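Local coordinates for protein ribulose bisphosphate carboxylase small chain (Galdieria sulphuraria, PDB 4F0H) that probably serves as the small subunit of RuBisCO, the enzyme that adds carbon dioxide to ribulose bisphosphate, packing against the large chains of a sixteen-chain assembly, at residues B[34-39]-B[81-86]; B[24-29]-B[94-99]; B[14-19]-B[67-72]. All coordinates share one frame; numbering follows the deposited sequence.

The three contacts hold together one sheet and the two helices packed on it. Contact 1 joins the two inner strands of the four-stranded antiparallel sheet, contact 2 lays helix 16-28 against its edge strand 93-101, and contact 3 ties the start of that helix to helix 61-74. Contacts 1 and 2, centres about 10 Å apart, meet where strands 79-86 and 93-101 lie side by side, Val82 N being 2.8 Å from Phe98 O, a probable hydrogen bond. Contact 3 meets contact 1 where Ile68 CD1 lies 3.9 Å from Val82 CG2, and contact 2, centred about 14 Å away, where Phe98 packs on Leu14. In this family the catalytic sites belong to the large subunits.

Contact 1 of 3, residues B[34-39]-B[81-86]; sequences GIEYTN and KVVGFS
Residues Gly34 to Glu36 and Lys81 to Val83 pair as antiparallel strands, the two inner ones of the four-stranded sheet at the heart of the chain. Gly34 faces Val83 and Glu36 faces Lys81 as hydrogen-bonded pairs, with the non-hydrogen-bonded pair Ile35 and Val82 between them. Four backbone bonds close the seam. The straightest runs from Gly34 N to Val83 O (2.9 Å, 175° at the hydrogen), and Lys81 N gives its hydrogen to Glu36 O at 2.8 Å.

The two faces differ in character. Ile35 and Val82 put branched, apolar side chains on the side covered by helix 61-74, where both touch Ile68; between themselves they meet only loosely, Ile35 CG1 being 4.5 Å from Val82 CG2. On the other face the side chains of Glu36 and Lys81 cross at a slant. Lys81 CG takes the crowded position between the backbone N and the carbonyl carbon (chi1 56°), and the chain runs extended from there, its CE 3.5 Å from Glu36 OE2. Lys81 NZ stays 4.2 Å from Glu36 OE2, short of a salt bridge. A water donates to Glu36 OE2 at 2.6 Å and accepts a weak bond from Lys81 NZ, while Lys81 also makes a cation-pi contact with Trp48.

The Phe85 ring lies further along this face. Glu36 OE1 meets its edge at CZ (3.9 Å), tip to tip, and Val83 CG1 covers one ring face near the rim. Glycine suits position 34, since a beta carbon there would press tightly on Phe85 CE2. Side chains of other proteins in the assembly, presumably large subunits, also pack on Phe85. The whole is the central strand pairing of the antiparallel sheet characteristic of RuBisCO small subunits.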
ATOM      1  N   GLY B  34     -48.726 -14.346  -5.561  1.00 10.70           N
ATOM      2  CA  GLY B  34     -48.748 -13.305  -4.562  1.00 12.56           C
ATOM      3  C   GLY B  34     -49.323 -11.995  -5.099  1.00 12.21           C
ATOM      4  O   GLY B  34     -49.109 -11.638  -6.276  1.00 12.93           O
ATOM      5  N   ILE B  35     -50.056 -11.286  -4.258  1.00  3.92           N
ATOM      6  CA  ILE B  35     -50.621 -10.007  -4.628  1.00  2.49           C
ATOM      7  C   ILE B  35     -49.913  -8.984  -3.704  1.00  3.58           C
ATOM      8  O   ILE B  35     -49.917  -9.139  -2.466  1.00  4.67           O
ATOM      9  CB  ILE B  35     -52.131  -9.979  -4.341  1.00  4.77           C
ATOM     10  CG1 ILE B  35     -52.896 -10.801  -5.350  1.00  7.55           C
ATOM     11  CG2 ILE B  35     -52.697  -8.505  -4.424  1.00  5.82           C
ATOM     12  CD1 ILE B  35     -54.296 -11.179  -4.836  1.00  7.74           C
ATOM     13  N   GLU B  36     -49.297  -7.941  -4.276  1.00  5.04           N
ATOM     14  CA  GLU B  36     -48.482  -7.011  -3.465  1.00  4.07           C
ATOM     15  C   GLU B  36     -48.811  -5.577  -3.915  1.00  5.33           C
ATOM     16  O   GLU B  36     -49.136  -5.337  -5.108  1.00  7.37           O
ATOM     17  CB  GLU B  36     -47.022  -7.274  -3.688  1.00  3.09           C
ATOM     18  CG  GLU B  36     -46.645  -8.772  -3.533  1.00  8.51           C
ATOM     19  CD  GLU B  36     -45.100  -9.043  -3.575  1.00 11.16           C
ATOM     20  OE1 GLU B  36     -44.668 -10.146  -3.206  1.00 12.23           O
ATOM     21  OE2 GLU B  36     -44.307  -8.180  -3.938  1.00 12.40           O
ATOM     22  N   TYR B  37     -48.701  -4.641  -3.000  1.00  1.00           N
ATOM     23  CA  TYR B  37     -49.122  -3.293  -3.308  1.00  5.31           C
ATOM     24  C   TYR B  37     -48.166  -2.237  -2.750  1.00  4.90           C
ATOM     25  O   TYR B  37     -47.487  -2.458  -1.787  1.00  5.61           O
ATOM     26  CB  TYR B  37     -50.559  -3.050  -2.819  1.00  1.18           C
ATOM     27  CG  TYR B  37     -50.727  -3.124  -1.329  1.00  1.00           C
ATOM     28  CD1 TYR B  37     -50.977  -4.291  -0.707  1.00  6.73           C
ATOM     29  CD2 TYR B  37     -50.664  -1.961  -0.564  1.00  7.22           C
ATOM     30  CE1 TYR B  37     -51.054  -4.367   0.657  1.00  4.18           C
ATOM     31  CE2 TYR B  37     -50.812  -1.985   0.775  1.00  6.96           C
ATOM     32  CZ  TYR B  37     -51.047  -3.209   1.378  1.00  5.79           C
ATOM     33  OH  TYR B  37     -51.216  -3.258   2.715  1.00  5.83           O
ATOM     34  N   THR B  38     -48.094  -1.072  -3.369  1.00  4.53           N
ATOM     35  CA  THR B  38     -47.162  -0.102  -2.806  1.00  4.59           C
ATOM     36  C   THR B  38     -47.546   1.273  -3.259  1.00  5.26           C
ATOM     37  O   THR B  38     -48.151   1.418  -4.322  1.00  3.69           O
ATOM     38  CB  THR B  38     -45.715  -0.354  -3.265  1.00  6.44           C
ATOM     39  OG1 THR B  38     -44.871   0.395  -2.388  1.00  5.88           O
ATOM     40  CG2 THR B  38     -45.476   0.199  -4.674  1.00  2.82           C
ATOM     41  N   ASN B  39     -47.169   2.298  -2.497  1.00  3.69           N
ATOM     42  CA  ASN B  39     -47.274   3.676  -2.988  1.00  3.76           C
ATOM     43  C   ASN B  39     -45.889   4.407  -2.888  1.00  6.34           C
ATOM     44  O   ASN B  39     -45.831   5.604  -2.904  1.00  9.02           O
ATOM     45  CB  ASN B  39     -48.439   4.508  -2.320  1.00  5.40           C
ATOM     46  CG  ASN B  39     -48.275   4.706  -0.795  1.00  5.55           C
ATOM     47  OD1 ASN B  39     -47.227   4.482  -0.232  1.00  5.60           O
ATOM     48  ND2 ASN B  39     -49.399   5.049  -0.105  1.00 13.20           N
ATOM     49  N   LYS B  81     -49.606  -5.329  -7.864  1.00  6.50           N
ATOM     50  CA  LYS B  81     -49.100  -6.262  -8.819  1.00  6.62           C
ATOM     51  C   LYS B  81     -49.342  -7.693  -8.441  1.00  4.16           C
ATOM     52  O   LYS B  81     -49.525  -8.036  -7.262  1.00  8.70           O
ATOM     53  CB  LYS B  81     -47.598  -6.077  -9.056  1.00  7.34           C
ATOM     54  CG  LYS B  81     -46.754  -6.162  -7.766  1.00  8.37           C
ATOM     55  CD  LYS B  81     -45.280  -5.995  -8.086  1.00  4.56           C
ATOM     56  CE  LYS B  81     -44.359  -6.502  -6.972  1.00  5.66           C
ATOM     57  NZ  LYS B  81     -43.055  -5.798  -7.135  1.00  4.72           N
ATOM     58  N   VAL B  82     -49.294  -8.548  -9.454  1.00  5.86           N
ATOM     59  CA  VAL B  82     -49.441  -9.963  -9.177  1.00  9.92           C
ATOM     60  C   VAL B  82     -48.136 -10.598  -9.475  1.00  7.12           C
ATOM     61  O   VAL B  82     -47.502 -10.226 -10.481  1.00  9.90           O
ATOM     62  CB  VAL B  82     -50.577 -10.602 -10.034  1.00 12.16           C
ATOM     63  CG1 VAL B  82     -50.643 -12.089  -9.741  1.00 11.60           C
ATOM     64  CG2 VAL B  82     -51.907  -9.961  -9.653  1.00  7.71           C
ATOM     65  N   VAL B  83     -47.706 -11.535  -8.640  1.00  5.66           N
ATOM     66  CA  VAL B  83     -46.346 -12.034  -8.781  1.00  7.55           C
ATOM     67  C   VAL B  83     -46.408 -13.547  -8.784  1.00  9.07           C
ATOM     68  O   VAL B  83     -47.136 -14.105  -8.006  1.00 12.94           O
ATOM     69  CB  VAL B  83     -45.460 -11.560  -7.584  1.00  9.12           C
ATOM     70  CG1 VAL B  83     -44.064 -12.051  -7.745  1.00 11.91           C
ATOM     71  CG2 VAL B  83     -45.345 -10.072  -7.569  1.00 12.38           C
ATOM     72  N   GLY B  84     -45.681 -14.225  -9.670  1.00  9.50           N
ATOM     73  CA  GLY B  84     -45.720 -15.708  -9.644  1.00  9.16           C
ATOM     74  C   GLY B  84     -44.334 -16.214  -9.335  1.00  8.60           C
ATOM     75  O   GLY B  84     -43.358 -15.876 -10.073  1.00 10.36           O
ATOM     76  N   PHE B  85     -44.234 -16.988  -8.240  1.00  7.81           N
ATOM     77  CA  PHE B  85     -42.976 -17.510  -7.712  1.00  8.97           C
ATOM     78  C   PHE B  85     -42.882 -18.961  -8.154  1.00  9.51           C
ATOM     79  O   PHE B  85     -43.818 -19.755  -7.915  1.00  6.77           O
ATOM     80  CB  PHE B  85     -43.024 -17.517  -6.174  1.00  5.71           C
ATOM     81  CG  PHE B  85     -43.163 -16.178  -5.581  1.00  8.46           C
ATOM     82  CD1 PHE B  85     -42.068 -15.298  -5.552  1.00  9.10           C
ATOM     83  CD2 PHE B  85     -44.363 -15.768  -5.061  1.00 10.14           C
ATOM     84  CE1 PHE B  85     -42.200 -14.027  -5.010  1.00 12.33           C
ATOM     85  CE2 PHE B  85     -44.517 -14.479  -4.492  1.00  9.11           C
ATOM     86  CZ  PHE B  85     -43.436 -13.605  -4.484  1.00 12.20           C
ATOM     87  N   SER B  86     -41.756 -19.290  -8.799  1.00 11.01           N
ATOM     88  CA  SER B  86     -41.427 -20.665  -9.160  1.00  8.33           C
ATOM     89  C   SER B  86     -40.528 -21.282  -8.095  1.00 10.96           C
ATOM     90  O   SER B  86     -39.563 -20.632  -7.602  1.00  7.99           O
ATOM     91  CB  SER B  86     -40.698 -20.689 -10.473  1.00 10.42           C
ATOM     92  OG  SER B  86     -40.063 -21.966 -10.596  1.00 13.74           O
TER
HETATM   93  O   HOH W   1     -42.282  -6.621  -3.930  1.00 10.69           O

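Contact 2 of 3, residues B[24-29]-B[94-99]; sequences DYMISK and TIISFI
Met26 meets Ile96 through a bend at the end of its side chain: chi3 of 61° turns the methyl CE away from the line of the chain and sets it 4.0 Å from Ile96 CG2. At the preceding position of the helix, Tyr25 CG is anti to the backbone N (chi1 161°). The tyrosine ring meets the same isoleucine, with Tyr25 CE2 4.3 Å from Ile96 CD1. The two branches of Ile96 thus serve different partners, CG2 the methionine and CD1 the tyrosine, and the branched residue suits a buried place beneath two helix side chains. The two side chains of Met26 and Ile96 cross obliquely. The sulphur of Met26 approaches Phe98 at the ring edge, near its plane, with Met26 SD 4.4 Å from Phe98 CE1.

This is helix-on-sheet packing, in which helix 16-28 covers the edge strand of the small-subunit sheet. Over the short segments the axes stand 11.3 Å apart and run nearly antiparallel, at 164°. The long, flexible methionine suits this spacing, since it can bridge the distance and bend to fit.

At Ile95 the chain turns a corner, and here the contact becomes partly polar. A water accepts from Tyr25 OH at 2.8 Å and donates to Ile95 O at 2.9 Å, joining the phenol to the backbone at the turn. Ile95 CD1 lies 4.2 Å from Tyr25 OH and also reaches the aliphatic part of Lys29, while Leu31 packs against Ile95 as well. Near the end of the helix, Tyr25 O accepts from both Ser28 OG and Lys29 N, the serine hydroxyl approaching on a lone pair in the carbonyl plane.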
ATOM      1  N   ASP B  24     -54.454 -18.474 -15.227  1.00 12.94           N
ATOM      2  CA  ASP B  24     -54.383 -19.787 -15.876  1.00 13.95           C
ATOM      3  C   ASP B  24     -52.922 -20.194 -16.221  1.00 12.76           C
ATOM      4  O   ASP B  24     -52.469 -21.299 -15.945  1.00 12.96           O
ATOM      5  CB  ASP B  24     -55.247 -19.768 -17.133  1.00 11.56           C
ATOM      6  CG  ASP B  24     -56.756 -19.889 -16.820  1.00 15.31           C
ATOM      7  OD1 ASP B  24     -57.585 -19.386 -17.599  1.00 12.10           O
ATOM      8  OD2 ASP B  24     -57.128 -20.493 -15.785  1.00 19.54           O
ATOM      9  N   TYR B  25     -52.162 -19.280 -16.811  1.00 11.83           N
ATOM     10  CA  TYR B  25     -50.823 -19.634 -17.198  1.00 10.38           C
ATOM     11  C   TYR B  25     -50.002 -19.968 -15.916  1.00  8.66           C
ATOM     12  O   TYR B  25     -49.319 -21.008 -15.811  1.00  2.39           O
ATOM     13  CB  TYR B  25     -50.210 -18.463 -18.023  1.00 14.27           C
ATOM     14  CG  TYR B  25     -48.690 -18.507 -18.095  1.00 17.39           C
ATOM     15  CD1 TYR B  25     -48.024 -19.294 -19.035  1.00 17.14           C
ATOM     16  CD2 TYR B  25     -47.922 -17.716 -17.199  1.00 19.48           C
ATOM     17  CE1 TYR B  25     -46.604 -19.341 -19.065  1.00 21.24           C
ATOM     18  CE2 TYR B  25     -46.519 -17.744 -17.209  1.00 22.18           C
ATOM     19  CZ  TYR B  25     -45.870 -18.565 -18.135  1.00 22.63           C
ATOM     20  OH  TYR B  25     -44.480 -18.554 -18.100  1.00 27.76           O
ATOM     21  N   MET B  26     -50.065 -19.062 -14.945  1.00  7.96           N
ATOM     22  CA  MET B  26     -49.367 -19.277 -13.675  1.00 12.57           C
ATOM     23  C   MET B  26     -49.682 -20.639 -13.060  1.00 11.17           C
ATOM     24  O   MET B  26     -48.801 -21.327 -12.541  1.00 12.59           O
ATOM     25  CB  MET B  26     -49.668 -18.136 -12.684  1.00 10.18           C
ATOM     26  CG  MET B  26     -49.367 -16.792 -13.365  1.00 14.52           C
ATOM     27  SD  MET B  26     -49.691 -15.402 -12.290  1.00 17.28           S
ATOM     28  CE  MET B  26     -48.569 -15.753 -10.996  1.00 17.54           C
ATOM     29  N   ILE B  27     -50.954 -21.011 -13.124  1.00 12.91           N
ATOM     30  CA  ILE B  27     -51.424 -22.246 -12.535  1.00 12.55           C
ATOM     31  C   ILE B  27     -50.846 -23.404 -13.303  1.00 15.93           C
ATOM     32  O   ILE B  27     -50.415 -24.383 -12.719  1.00 14.92           O
ATOM     33  CB  ILE B  27     -52.946 -22.315 -12.526  1.00 14.74           C
ATOM     34  CG1 ILE B  27     -53.570 -21.282 -11.558  1.00  9.96           C
ATOM     35  CG2 ILE B  27     -53.460 -23.719 -12.116  1.00 15.83           C
ATOM     36  CD1 ILE B  27     -55.090 -21.381 -11.563  1.00 15.85           C
ATOM     37  N   SER B  28     -50.819 -23.288 -14.624  1.00 16.11           N
ATOM     38  CA  SER B  28     -50.330 -24.372 -15.433  1.00 16.75           C
ATOM     39  C   SER B  28     -48.841 -24.517 -15.163  1.00 16.92           C
ATOM     40  O   SER B  28     -48.322 -25.592 -15.295  1.00 18.11           O
ATOM     41  CB  SER B  28     -50.599 -24.070 -16.893  1.00 14.31           C
ATOM     42  OG  SER B  28     -49.586 -23.149 -17.317  1.00 25.03           O
ATOM     43  N   LYS B  29     -48.182 -23.449 -14.702  1.00 19.08           N
ATOM     44  CA  LYS B  29     -46.748 -23.467 -14.393  1.00 16.15           C
ATOM     45  C   LYS B  29     -46.482 -23.859 -12.954  1.00 16.40           C
ATOM     46  O   LYS B  29     -45.347 -23.863 -12.478  1.00 19.32           O
ATOM     47  CB  LYS B  29     -46.185 -22.059 -14.558  1.00 15.33           C
ATOM     48  CG  LYS B  29     -45.514 -21.804 -15.888  1.00 18.84           C
ATOM     49  CD  LYS B  29     -46.154 -22.633 -16.944  1.00 20.10           C
ATOM     50  CE  LYS B  29     -45.183 -22.795 -18.138  1.00 26.20           C
ATOM     51  NZ  LYS B  29     -43.749 -22.494 -17.714  1.00 28.98           N
ATOM     52  N   THR B  94     -39.057 -15.214  -8.578  1.00  5.14           N
ATOM     53  CA  THR B  94     -40.085 -14.701  -9.472  1.00  5.41           C
ATOM     54  C   THR B  94     -39.847 -15.051 -10.941  1.00  7.90           C
ATOM     55  O   THR B  94     -38.723 -14.964 -11.425  1.00 10.60           O
ATOM     56  CB  THR B  94     -40.156 -13.202  -9.298  1.00  4.24           C
ATOM     57  OG1 THR B  94     -40.471 -12.911  -7.906  1.00  7.09           O
ATOM     58  CG2 THR B  94     -41.219 -12.599 -10.215  1.00  4.92           C
ATOM     59  N   ILE B  95     -40.889 -15.499 -11.647  1.00  6.64           N
ATOM     60  CA  ILE B  95     -40.826 -15.646 -13.067  1.00  6.00           C
ATOM     61  C   ILE B  95     -41.862 -14.804 -13.836  1.00  7.82           C
ATOM     62  O   ILE B  95     -41.874 -14.851 -15.054  1.00  3.47           O
ATOM     63  CB  ILE B  95     -40.895 -17.125 -13.573  1.00  9.16           C
ATOM     64  CG1 ILE B  95     -42.274 -17.707 -13.376  1.00  6.78           C
ATOM     65  CG2 ILE B  95     -39.769 -18.038 -12.964  1.00  3.96           C
ATOM     66  CD1 ILE B  95     -42.519 -18.933 -14.413  1.00 11.74           C
ATOM     67  N   ILE B  96     -42.722 -14.048 -13.137  1.00  4.02           N
ATOM     68  CA  ILE B  96     -43.612 -13.134 -13.816  1.00  3.85           C
ATOM     69  C   ILE B  96     -44.132 -12.171 -12.750  1.00  7.01           C
ATOM     70  O   ILE B  96     -44.328 -12.593 -11.578  1.00  5.52           O
ATOM     71  CB  ILE B  96     -44.769 -13.894 -14.504  1.00  6.81           C
ATOM     72  CG1 ILE B  96     -45.654 -12.955 -15.283  1.00  8.40           C
ATOM     73  CG2 ILE B  96     -45.652 -14.600 -13.504  1.00  4.56           C
ATOM     74  CD1 ILE B  96     -46.728 -13.655 -16.062  1.00 11.62           C
ATOM     75  N   SER B  97     -44.344 -10.919 -13.135  1.00  3.82           N
ATOM     76  CA  SER B  97     -44.813  -9.837 -12.189  1.00  3.55           C
ATOM     77  C   SER B  97     -45.431  -8.700 -13.016  1.00  6.10           C
ATOM     78  O   SER B  97     -44.740  -8.076 -13.810  1.00  9.02           O
ATOM     79  CB  SER B  97     -43.639  -9.345 -11.369  1.00  3.26           C
ATOM     80  OG  SER B  97     -43.918  -8.180 -10.625  1.00  6.93           O
ATOM     81  N   PHE B  98     -46.748  -8.473 -12.892  1.00  6.78           N
ATOM     82  CA  PHE B  98     -47.358  -7.436 -13.703  1.00  5.43           C
ATOM     83  C   PHE B  98     -48.368  -6.622 -12.884  1.00  6.45           C
ATOM     84  O   PHE B  98     -49.001  -7.077 -11.869  1.00  6.56           O
ATOM     85  CB  PHE B  98     -48.011  -8.061 -14.950  1.00  7.32           C
ATOM     86  CG  PHE B  98     -49.025  -9.085 -14.616  1.00 13.08           C
ATOM     87  CD1 PHE B  98     -48.662 -10.409 -14.456  1.00 13.81           C
ATOM     88  CD2 PHE B  98     -50.366  -8.727 -14.446  1.00 16.05           C
ATOM     89  CE1 PHE B  98     -49.606 -11.362 -14.145  1.00 11.30           C
ATOM     90  CE2 PHE B  98     -51.311  -9.679 -14.124  1.00 16.33           C
ATOM     91  CZ  PHE B  98     -50.915 -11.011 -13.958  1.00 16.65           C
ATOM     92  N   ILE B  99     -48.524  -5.400 -13.339  1.00  7.35           N
ATOM     93  CA  ILE B  99     -49.355  -4.449 -12.701  1.00  8.08           C
ATOM     94  C   ILE B  99     -50.830  -4.704 -13.054  1.00  8.36           C
ATOM     95  O   ILE B  99     -51.192  -4.894 -14.229  1.00  5.91           O
ATOM     96  CB  ILE B  99     -49.008  -3.000 -13.131  1.00 11.16           C
ATOM     97  CG1 ILE B  99     -47.534  -2.686 -12.902  1.00 12.26           C
ATOM     98  CG2 ILE B  99     -49.882  -1.978 -12.399  1.00 11.54           C
ATOM     99  CD1 ILE B  99     -47.176  -2.560 -11.549  1.00  8.21           C
TER
HETATM  100  O   HOH W   2     -42.788 -16.437 -17.321  1.00 16.62           O

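Contact 3 of 3, residues B[14-19]-B[67-72]; sequences LTDEQI and EINACR
A salt bridge between Asp16 and Arg72 ties the first turn of helix 16-28 to helix 61-74. Arg72 NH1 donates to Asp16 OD2 at 2.9 Å, taking the syn lone pair, with carboxylate and guanidinium nearly coplanar (14° apart). The long arginine suits its place because it can span to the short aspartate, its flat end offering an edge to the carboxylate and a face to Ile68 CG2. Arg72 NH1 also donates to Asn69 OD1 at 2.9 Å, which helps fix the guanidinium. Asn69 ND2 in turn makes a weak bond to Asp16 OD1. A water donates to Asp16 OD2 and Leu14 O and accepts from Arg72 NH2.

Beneath this polar layer Ile19 CG2 packs 3.7 Å from Ile68 CD1, and Ile19 CD1 approaches Arg72 NH2 tip to tip at 3.5 Å. An alanine in place of Arg72 would probably leave the Asp16 carboxylate without its cationic partner and Asn69 OD1 without one of its donors.

A capping box, Gln18 N to Thr15 OG1 and Thr15 N to Gln18 OE1, closes the N-terminus of helix 16-28. Beside it, salt bridge and isoleucine packing join the two helices that cover one side of the antiparallel sheet in the small-subunit fold.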
ATOM      1  N   LEU B  14     -54.621  -4.261 -18.213  1.00 10.04           N
ATOM      2  CA  LEU B  14     -55.260  -5.541 -18.553  1.00 13.33           C
ATOM      3  C   LEU B  14     -56.717  -5.541 -18.185  1.00 13.55           C
ATOM      4  O   LEU B  14     -57.047  -4.983 -17.149  1.00 14.64           O
ATOM      5  CB  LEU B  14     -54.562  -6.677 -17.777  1.00 10.70           C
ATOM      6  CG  LEU B  14     -53.107  -6.859 -18.213  1.00 11.23           C
ATOM      7  CD1 LEU B  14     -52.572  -7.977 -17.439  1.00 14.00           C
ATOM      8  CD2 LEU B  14     -53.076  -7.175 -19.646  1.00 11.20           C
ATOM      9  N   THR B  15     -57.597  -6.190 -18.952  1.00 10.73           N
ATOM     10  CA  THR B  15     -58.981  -6.326 -18.454  1.00 15.40           C
ATOM     11  C   THR B  15     -59.016  -7.480 -17.467  1.00 17.19           C
ATOM     12  O   THR B  15     -58.050  -8.246 -17.396  1.00 14.45           O
ATOM     13  CB  THR B  15     -59.953  -6.687 -19.583  1.00 15.69           C
ATOM     14  OG1 THR B  15     -59.444  -7.843 -20.248  1.00 12.88           O
ATOM     15  CG2 THR B  15     -60.061  -5.521 -20.590  1.00 11.69           C
ATOM     16  N   ASP B  16     -60.105  -7.633 -16.712  1.00 16.49           N
ATOM     17  CA  ASP B  16     -60.205  -8.811 -15.852  1.00 15.56           C
ATOM     18  C   ASP B  16     -60.181 -10.139 -16.616  1.00 14.96           C
ATOM     19  O   ASP B  16     -59.743 -11.155 -16.065  1.00 14.82           O
ATOM     20  CB  ASP B  16     -61.450  -8.772 -14.958  1.00 16.25           C
ATOM     21  CG  ASP B  16     -61.280  -7.881 -13.748  1.00 18.39           C
ATOM     22  OD1 ASP B  16     -62.175  -7.895 -12.872  1.00 16.23           O
ATOM     23  OD2 ASP B  16     -60.248  -7.210 -13.620  1.00 14.56           O
ATOM     24  N   GLU B  17     -60.681 -10.152 -17.848  1.00 15.27           N
ATOM     25  CA  GLU B  17     -60.592 -11.318 -18.715  1.00 18.15           C
ATOM     26  C   GLU B  17     -59.114 -11.676 -18.972  1.00 16.76           C
ATOM     27  O   GLU B  17     -58.729 -12.825 -18.808  1.00 16.29           O
ATOM     28  CB  GLU B  17     -61.371 -11.138 -20.042  1.00 21.84           C
ATOM     29  CG  GLU B  17     -62.959 -11.007 -19.862  1.00 33.01           C
ATOM     30  CD  GLU B  17     -63.383  -9.731 -19.034  1.00 36.64           C
ATOM     31  OE1 GLU B  17     -64.330  -9.820 -18.201  1.00 37.91           O
ATOM     32  OE2 GLU B  17     -62.763  -8.638 -19.197  1.00 37.00           O
ATOM     33  N   GLN B  18     -58.319 -10.662 -19.346  1.00 11.84           N
ATOM     34  CA  GLN B  18     -56.889 -10.800 -19.540  1.00 11.24           C
ATOM     35  C   GLN B  18     -56.165 -11.303 -18.288  1.00  9.76           C
ATOM     36  O   GLN B  18     -55.334 -12.212 -18.397  1.00 15.76           O
ATOM     37  CB  GLN B  18     -56.285  -9.502 -20.074  1.00  6.78           C
ATOM     38  CG  GLN B  18     -56.712  -9.296 -21.481  1.00  6.39           C
ATOM     39  CD  GLN B  18     -56.262  -7.987 -22.013  1.00 13.00           C
ATOM     40  OE1 GLN B  18     -56.518  -6.936 -21.429  1.00 15.12           O
ATOM     41  NE2 GLN B  18     -55.543  -8.032 -23.101  1.00 15.30           N
ATOM     42  N   ILE B  19     -56.554 -10.806 -17.113  1.00  6.32           N
ATOM     43  CA  ILE B  19     -55.852 -11.157 -15.915  1.00  8.75           C
ATOM     44  C   ILE B  19     -56.104 -12.651 -15.666  1.00 12.15           C
ATOM     45  O   ILE B  19     -55.185 -13.446 -15.384  1.00 10.81           O
ATOM     46  CB  ILE B  19     -56.329 -10.304 -14.761  1.00 10.34           C
ATOM     47  CG1 ILE B  19     -55.762  -8.891 -14.950  1.00  7.77           C
ATOM     48  CG2 ILE B  19     -55.874 -10.920 -13.444  1.00 10.50           C
ATOM     49  CD1 ILE B  19     -56.289  -7.926 -14.048  1.00 12.15           C
ATOM     50  N   GLU B  67     -59.367 -11.976  -4.513  1.00 15.08           N
ATOM     51  CA  GLU B  67     -58.389 -11.203  -3.765  1.00 13.38           C
ATOM     52  C   GLU B  67     -57.869 -10.009  -4.511  1.00 13.12           C
ATOM     53  O   GLU B  67     -57.617  -8.988  -3.910  1.00 13.42           O
ATOM     54  CB  GLU B  67     -57.217 -12.044  -3.396  1.00 14.19           C
ATOM     55  CG  GLU B  67     -57.547 -13.152  -2.521  1.00 16.53           C
ATOM     56  CD  GLU B  67     -58.125 -12.721  -1.173  1.00 24.03           C
ATOM     57  OE1 GLU B  67     -57.931 -11.559  -0.676  1.00 25.72           O
ATOM     58  OE2 GLU B  67     -58.807 -13.589  -0.597  1.00 26.02           O
ATOM     59  N   ILE B  68     -57.646 -10.132  -5.811  1.00 14.24           N
ATOM     60  CA  ILE B  68     -57.174  -8.975  -6.595  1.00 14.08           C
ATOM     61  C   ILE B  68     -58.183  -7.820  -6.476  1.00 15.12           C
ATOM     62  O   ILE B  68     -57.838  -6.641  -6.280  1.00 11.48           O
ATOM     63  CB  ILE B  68     -57.036  -9.334  -8.093  1.00 14.61           C
ATOM     64  CG1 ILE B  68     -55.929 -10.387  -8.305  1.00 14.38           C
ATOM     65  CG2 ILE B  68     -56.786  -8.073  -8.938  1.00 13.76           C
ATOM     66  CD1 ILE B  68     -55.693 -10.675  -9.794  1.00 16.12           C
ATOM     67  N   ASN B  69     -59.446  -8.173  -6.551  1.00 13.18           N
ATOM     68  CA  ASN B  69     -60.507  -7.195  -6.487  1.00 13.75           C
ATOM     69  C   ASN B  69     -60.741  -6.653  -5.098  1.00 12.13           C
ATOM     70  O   ASN B  69     -60.974  -5.446  -4.916  1.00 12.21           O
ATOM     71  CB  ASN B  69     -61.759  -7.747  -7.198  1.00 14.65           C
ATOM     72  CG  ASN B  69     -61.650  -7.533  -8.708  1.00 15.29           C
ATOM     73  OD1 ASN B  69     -61.361  -6.446  -9.114  1.00 16.78           O
ATOM     74  ND2 ASN B  69     -61.763  -8.577  -9.508  1.00 19.27           N
ATOM     75  N   ALA B  70     -60.623  -7.536  -4.112  1.00  8.46           N
ATOM     76  CA  ALA B  70     -60.580  -7.103  -2.733  1.00 11.55           C
ATOM     77  C   ALA B  70     -59.387  -6.116  -2.513  1.00 14.97           C
ATOM     78  O   ALA B  70     -59.532  -5.045  -1.874  1.00 11.68           O
ATOM     79  CB  ALA B  70     -60.464  -8.344  -1.815  1.00 12.16           C
ATOM     80  N   CYS B  71     -58.209  -6.440  -3.074  1.00 13.57           N
ATOM     81  CA  CYS B  71     -57.073  -5.497  -2.893  1.00 11.33           C
ATOM     82  C   CYS B  71     -57.364  -4.126  -3.570  1.00 11.56           C
ATOM     83  O   CYS B  71     -57.140  -3.060  -2.961  1.00 12.29           O
ATOM     84  CB  CYS B  71     -55.778  -6.080  -3.380  1.00  7.76           C
ATOM     85  SG  CYS B  71     -54.361  -5.063  -2.904  1.00 13.29           S
ATOM     86  N   ARG B  72     -57.862  -4.160  -4.803  1.00  9.89           N
ATOM     87  CA  ARG B  72     -58.217  -2.925  -5.524  1.00 10.65           C
ATOM     88  C   ARG B  72     -59.188  -2.062  -4.736  1.00 14.49           C
ATOM     89  O   ARG B  72     -59.045  -0.833  -4.725  1.00 16.92           O
ATOM     90  CB  ARG B  72     -58.864  -3.261  -6.853  1.00 10.28           C
ATOM     91  CG  ARG B  72     -57.857  -3.641  -7.910  1.00  9.61           C
ATOM     92  CD  ARG B  72     -58.535  -4.509  -8.904  1.00 13.38           C
ATOM     93  NE  ARG B  72     -57.922  -4.442 -10.221  1.00 12.02           N
ATOM     94  CZ  ARG B  72     -58.315  -5.194 -11.258  1.00 20.28           C
ATOM     95  NH1 ARG B  72     -59.356  -6.011 -11.148  1.00 15.67           N
ATOM     96  NH2 ARG B  72     -57.686  -5.107 -12.437  1.00 22.65           N
TER
HETATM   97  O   HOH W   3     -58.837  -5.413 -14.895  1.00 11.14           O